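Local coordinates for protein putative NAD(P)H-flavin oxidoreductase (Streptococcus pyogenes serotype M1, PDB 2HAY) that binds flavin mononucleotide and, as a member of the nitroreductase family, probably catalyses NAD(P)H-dependent redox reactions, at residues Q78-K92 against V186-L200. Residues are numbered along the deposited sequence; the frame is centred on the assembly and turned at random.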
# COMPACT_ATOMS: atom_id res chain seq x y z
N GLN B 78 -1.76 13.67 16.82
CA GLN B 78 -2.82 12.97 16.09
C GLN B 78 -3.78 12.24 17.03
O GLN B 78 -4.99 12.40 16.93
CB GLN B 78 -2.22 12.04 15.03
CG GLN B 78 -1.48 12.77 13.92
CD GLN B 78 0.02 12.82 14.14
OE1 GLN B 78 0.52 13.12 15.24
NE2 GLN B 78 0.77 12.50 13.08
N LEU B 79 -3.22 11.45 17.97
CA LEU B 79 -4.00 10.83 19.05
C LEU B 79 -4.75 11.87 19.92
O LEU B 79 -5.87 11.61 20.36
CB LEU B 79 -3.09 9.97 19.93
CG LEU B 79 -2.55 8.64 19.38
CD1 LEU B 79 -1.43 8.12 20.27
CD2 LEU B 79 -3.65 7.58 19.26
N GLU B 80 -4.14 13.03 20.17
CA GLU B 80 -4.81 14.09 20.92
C GLU B 80 -6.03 14.67 20.21
O GLU B 80 -7.07 14.90 20.84
CB GLU B 80 -3.87 15.26 21.20
CG GLU B 80 -2.93 15.10 22.34
CD GLU B 80 -3.56 15.27 23.72
OE1 GLU B 80 -4.64 15.92 23.87
OE2 GLU B 80 -2.94 14.76 24.66
N THR B 81 -5.90 14.94 18.91
CA THR B 81 -6.80 15.90 18.25
C THR B 81 -7.63 15.34 17.10
O THR B 81 -8.62 15.97 16.68
CB THR B 81 -6.01 17.13 17.73
OG1 THR B 81 -5.04 16.71 16.78
CG2 THR B 81 -5.30 17.87 18.89
N ALA B 82 -7.26 14.16 16.60
CA ALA B 82 -7.92 13.61 15.42
C ALA B 82 -9.37 13.27 15.73
O ALA B 82 -9.69 12.93 16.86
CB ALA B 82 -7.17 12.38 14.89
N SER B 83 -10.24 13.42 14.75
CA SER B 83 -11.63 13.02 14.88
C SER B 83 -11.75 11.48 15.03
O SER B 83 -12.41 10.99 15.95
CB SER B 83 -12.39 13.48 13.65
OG SER B 83 -13.61 12.81 13.55
N HIS B 84 -11.13 10.73 14.12
CA HIS B 84 -11.11 9.27 14.20
C HIS B 84 -9.71 8.75 14.02
O HIS B 84 -8.87 9.38 13.37
CB HIS B 84 -12.02 8.63 13.17
CG HIS B 84 -13.48 8.75 13.49
ND1 HIS B 84 -14.22 9.86 13.14
CD2 HIS B 84 -14.35 7.90 14.09
CE1 HIS B 84 -15.48 9.69 13.51
NE2 HIS B 84 -15.58 8.51 14.09
N PHE B 85 -9.47 7.58 14.58
CA PHE B 85 -8.17 6.96 14.54
C PHE B 85 -8.39 5.52 14.16
O PHE B 85 -9.17 4.82 14.81
CB PHE B 85 -7.52 7.06 15.91
CG PHE B 85 -6.06 7.23 15.86
CD1 PHE B 85 -5.22 6.13 15.81
CD2 PHE B 85 -5.50 8.50 15.88
CE1 PHE B 85 -3.85 6.29 15.75
CE2 PHE B 85 -4.12 8.68 15.82
CZ PHE B 85 -3.30 7.58 15.76
N ILE B 86 -7.72 5.07 13.10
CA ILE B 86 -7.94 3.71 12.58
C ILE B 86 -6.69 2.87 12.68
O ILE B 86 -5.62 3.29 12.25
CB ILE B 86 -8.42 3.73 11.11
CG1 ILE B 86 -9.85 4.32 11.03
CG2 ILE B 86 -8.36 2.34 10.49
CD1 ILE B 86 -10.39 4.45 9.61
N LEU B 87 -6.82 1.67 13.25
CA LEU B 87 -5.73 0.72 13.34
C LEU B 87 -5.82 -0.25 12.19
O LEU B 87 -6.87 -0.86 12.00
CB LEU B 87 -5.78 -0.07 14.67
CG LEU B 87 -6.00 0.75 15.94
CD1 LEU B 87 -6.10 -0.20 17.14
CD2 LEU B 87 -4.88 1.77 16.15
N LEU B 88 -4.73 -0.40 11.44
CA LEU B 88 -4.66 -1.36 10.32
C LEU B 88 -3.95 -2.60 10.84
O LEU B 88 -2.80 -2.53 11.28
CB LEU B 88 -3.93 -0.76 9.11
CG LEU B 88 -4.62 0.40 8.40
CD1 LEU B 88 -4.43 1.75 9.16
CD2 LEU B 88 -4.11 0.49 6.98
N ILE B 89 -4.68 -3.71 10.87
CA ILE B 89 -4.20 -4.96 11.47
C ILE B 89 -3.97 -5.99 10.37
O ILE B 89 -4.83 -6.15 9.48
CB ILE B 89 -5.25 -5.52 12.50
CG1 ILE B 89 -5.73 -4.46 13.51
CG2 ILE B 89 -4.76 -6.82 13.19
CD1 ILE B 89 -4.65 -3.72 14.26
N ALA B 90 -2.81 -6.66 10.40
CA ALA B 90 -2.55 -7.75 9.43
C ALA B 90 -2.47 -9.15 10.07
O ALA B 90 -2.01 -9.29 11.22
CB ALA B 90 -1.30 -7.45 8.63
N GLU B 91 -2.89 -10.18 9.33
CA GLU B 91 -2.85 -11.58 9.80
C GLU B 91 -1.42 -12.15 9.85
O GLU B 91 -0.63 -11.89 8.94
CB GLU B 91 -3.65 -12.47 8.87
CG GLU B 91 -5.01 -12.82 9.35
CD GLU B 91 -5.91 -13.49 8.28
OE1 GLU B 91 -5.38 -14.23 7.41
OE2 GLU B 91 -7.15 -13.29 8.32
N LYS B 92 -1.12 -12.93 10.88
CA LYS B 92 0.15 -13.66 10.96
C LYS B 92 -0.04 -15.05 10.40
O LYS B 92 -1.16 -15.54 10.29
CB LYS B 92 0.61 -13.80 12.43
CG LYS B 92 0.94 -12.45 13.09
CD LYS B 92 1.37 -12.66 14.52
CE LYS B 92 2.05 -11.39 15.10
NZ LYS B 92 2.28 -11.57 16.58
N VAL B 186 -8.09 -6.14 21.90
CA VAL B 186 -8.37 -5.46 20.63
C VAL B 186 -7.89 -6.38 19.48
O VAL B 186 -8.53 -6.48 18.43
CB VAL B 186 -7.75 -4.03 20.57
CG1 VAL B 186 -8.02 -3.36 19.21
CG2 VAL B 186 -8.34 -3.16 21.67
N ILE B 187 -6.78 -7.06 19.72
CA ILE B 187 -6.24 -8.01 18.77
C ILE B 187 -5.93 -9.32 19.47
O ILE B 187 -5.81 -9.37 20.70
CB ILE B 187 -4.96 -7.48 18.06
CG1 ILE B 187 -3.80 -7.29 19.03
CG2 ILE B 187 -5.26 -6.20 17.24
CD1 ILE B 187 -2.48 -7.00 18.34
N ASP B 188 -5.85 -10.40 18.70
CA ASP B 188 -5.25 -11.64 19.20
C ASP B 188 -3.80 -11.68 18.69
O ASP B 188 -3.56 -12.01 17.54
CB ASP B 188 -6.04 -12.86 18.73
CG ASP B 188 -5.40 -14.18 19.17
OD1 ASP B 188 -4.38 -14.17 19.90
OD2 ASP B 188 -5.92 -15.24 18.79
N LEU B 189 -2.85 -11.35 19.57
CA LEU B 189 -1.43 -11.25 19.20
C LEU B 189 -0.83 -12.54 18.61
O LEU B 189 0.19 -12.51 17.90
CB LEU B 189 -0.59 -10.82 20.39
CG LEU B 189 0.33 -9.59 20.24
CD1 LEU B 189 1.50 -9.63 21.24
CD2 LEU B 189 0.81 -9.35 18.77
N GLU B 190 -1.43 -13.67 18.91
CA GLU B 190 -0.93 -14.92 18.31
C GLU B 190 -1.37 -15.07 16.84
O GLU B 190 -0.77 -15.84 16.10
CB GLU B 190 -1.32 -16.13 19.17
CG GLU B 190 -0.96 -16.00 20.68
CD GLU B 190 0.56 -16.08 21.01
OE1 GLU B 190 0.91 -15.80 22.19
OE2 GLU B 190 1.41 -16.41 20.13
N LYS B 191 -2.40 -14.33 16.44
CA LYS B 191 -2.99 -14.47 15.10
C LYS B 191 -2.75 -13.27 14.17
O LYS B 191 -2.92 -13.39 12.97
CB LYS B 191 -4.50 -14.74 15.19
CG LYS B 191 -4.86 -16.17 15.63
CD LYS B 191 -6.37 -16.32 15.88
CE LYS B 191 -6.68 -17.67 16.50
NZ LYS B 191 -8.07 -17.71 17.06
N GLU B 192 -2.37 -12.13 14.75
CA GLU B 192 -2.37 -10.83 14.07
C GLU B 192 -1.49 -9.81 14.80
O GLU B 192 -1.12 -9.99 15.98
CB GLU B 192 -3.79 -10.29 13.88
CG GLU B 192 -4.51 -9.82 15.15
CD GLU B 192 -6.05 -9.81 15.04
OE1 GLU B 192 -6.63 -9.78 13.91
OE2 GLU B 192 -6.68 -9.86 16.11
N GLY B 193 -1.13 -8.76 14.07
CA GLY B 193 -0.30 -7.68 14.58
C GLY B 193 -0.63 -6.38 13.84
O GLY B 193 -1.13 -6.37 12.71
N ILE B 194 -0.39 -5.26 14.50
CA ILE B 194 -0.65 -3.99 13.88
C ILE B 194 0.35 -3.75 12.72
O ILE B 194 1.53 -4.09 12.84
CB ILE B 194 -0.64 -2.83 14.94
CG1 ILE B 194 -1.22 -1.54 14.33
CG2 ILE B 194 0.76 -2.64 15.60
CD1 ILE B 194 -1.62 -0.49 15.37
N ALA B 195 -0.16 -3.18 11.62
CA ALA B 195 0.64 -2.81 10.46
C ALA B 195 0.96 -1.31 10.49
O ALA B 195 2.11 -0.88 10.22
CB ALA B 195 -0.10 -3.19 9.17
N SER B 196 -0.05 -0.52 10.81
CA SER B 196 0.08 0.93 10.86
C SER B 196 -1.16 1.57 11.53
O SER B 196 -2.11 0.86 11.91
CB SER B 196 0.30 1.48 9.42
OG SER B 196 -0.87 1.29 8.66
N MSE B 197 -1.16 2.88 11.66
CA MSE B 197 -2.33 3.62 12.11
C MSE B 197 -2.63 4.73 11.10
O MSE B 197 -1.76 5.15 10.35
CB MSE B 197 -2.07 4.25 13.48
CG MSE B 197 -1.60 3.32 14.58
SE MSE B 197 -0.97 4.36 16.16
CE MSE B 197 -0.26 2.93 17.21
N LEU B 198 -3.87 5.21 11.11
CA LEU B 198 -4.27 6.33 10.26
C LEU B 198 -5.12 7.28 11.10
O LEU B 198 -6.16 6.88 11.60
CB LEU B 198 -5.09 5.81 9.07
CG LEU B 198 -5.61 6.83 8.07
CD1 LEU B 198 -4.45 7.53 7.33
CD2 LEU B 198 -6.52 6.11 7.09
N SER B 199 -4.70 8.52 11.28
CA SER B 199 -5.59 9.52 11.87
C SER B 199 -6.41 10.22 10.79
O SER B 199 -5.93 10.40 9.68
CB SER B 199 -4.82 10.56 12.69
OG SER B 199 -3.79 11.13 11.91
N LEU B 200 -7.64 10.58 11.12
CA LEU B 200 -8.50 11.29 10.19
C LEU B 200 -9.19 12.46 10.92
O LEU B 200 -9.42 12.40 12.14
CB LEU B 200 -9.53 10.34 9.57
CG LEU B 200 -8.99 9.02 9.02
CD1 LEU B 200 -9.21 7.90 10.07
CD2 LEU B 200 -9.68 8.65 7.74
O HOH W 1 -3.34 -15.86 11.88
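F85 and M197, a selenomethionine, meet in a Met-aromatic contact on one face of an antiparallel strand pair: SE lies 3.5 Å from CE1, in the ring plane at the edge. The M197 chain, extended beyond CG (chi2 169°), carries SE there, while CG touches L87 CD2. L198 O lies over one face of the ring and L79 CD2, from the preceding helix, over the other, both offset toward the rim. Farther along this side, I89 CD1 packs against I187 CG2, and I89 CG2 rests on the E192 side chain. On the opposite face of the sheet, I86 CD1 meets L200 CD1 at 3.7 Å, and the carbons of L88 pack against S196 OG, CD1 nearest at 3.6 Å.

Backbone bonds hold 84-91 against 192-200. At a classic beta bulge, A195 and S196 both face L88, whose O takes a 2.7 Å bond from A195 N and a weak one from S196 N. Beyond the strands, the extended K92 side chain runs along the E192 backbone, and NZ donates a 2.6 Å hydrogen bond to L189 O, nearly in line with the C=O. E192 OE2 accepts from D188 N through its anti lone pair, and OE1 pairs with R55, fixing the turn before the strand.

Helix 174-183 covers the M197 side and helix 137-162 the L88 side. Q78, bordering the FMN, packs CB and CG on S199 OG, itself hydrogen-bonded to Y25 OH. Backbone bonds thus satisfy polar atoms of these buried nitroreductase strands while apolar side chains build both faces into the core.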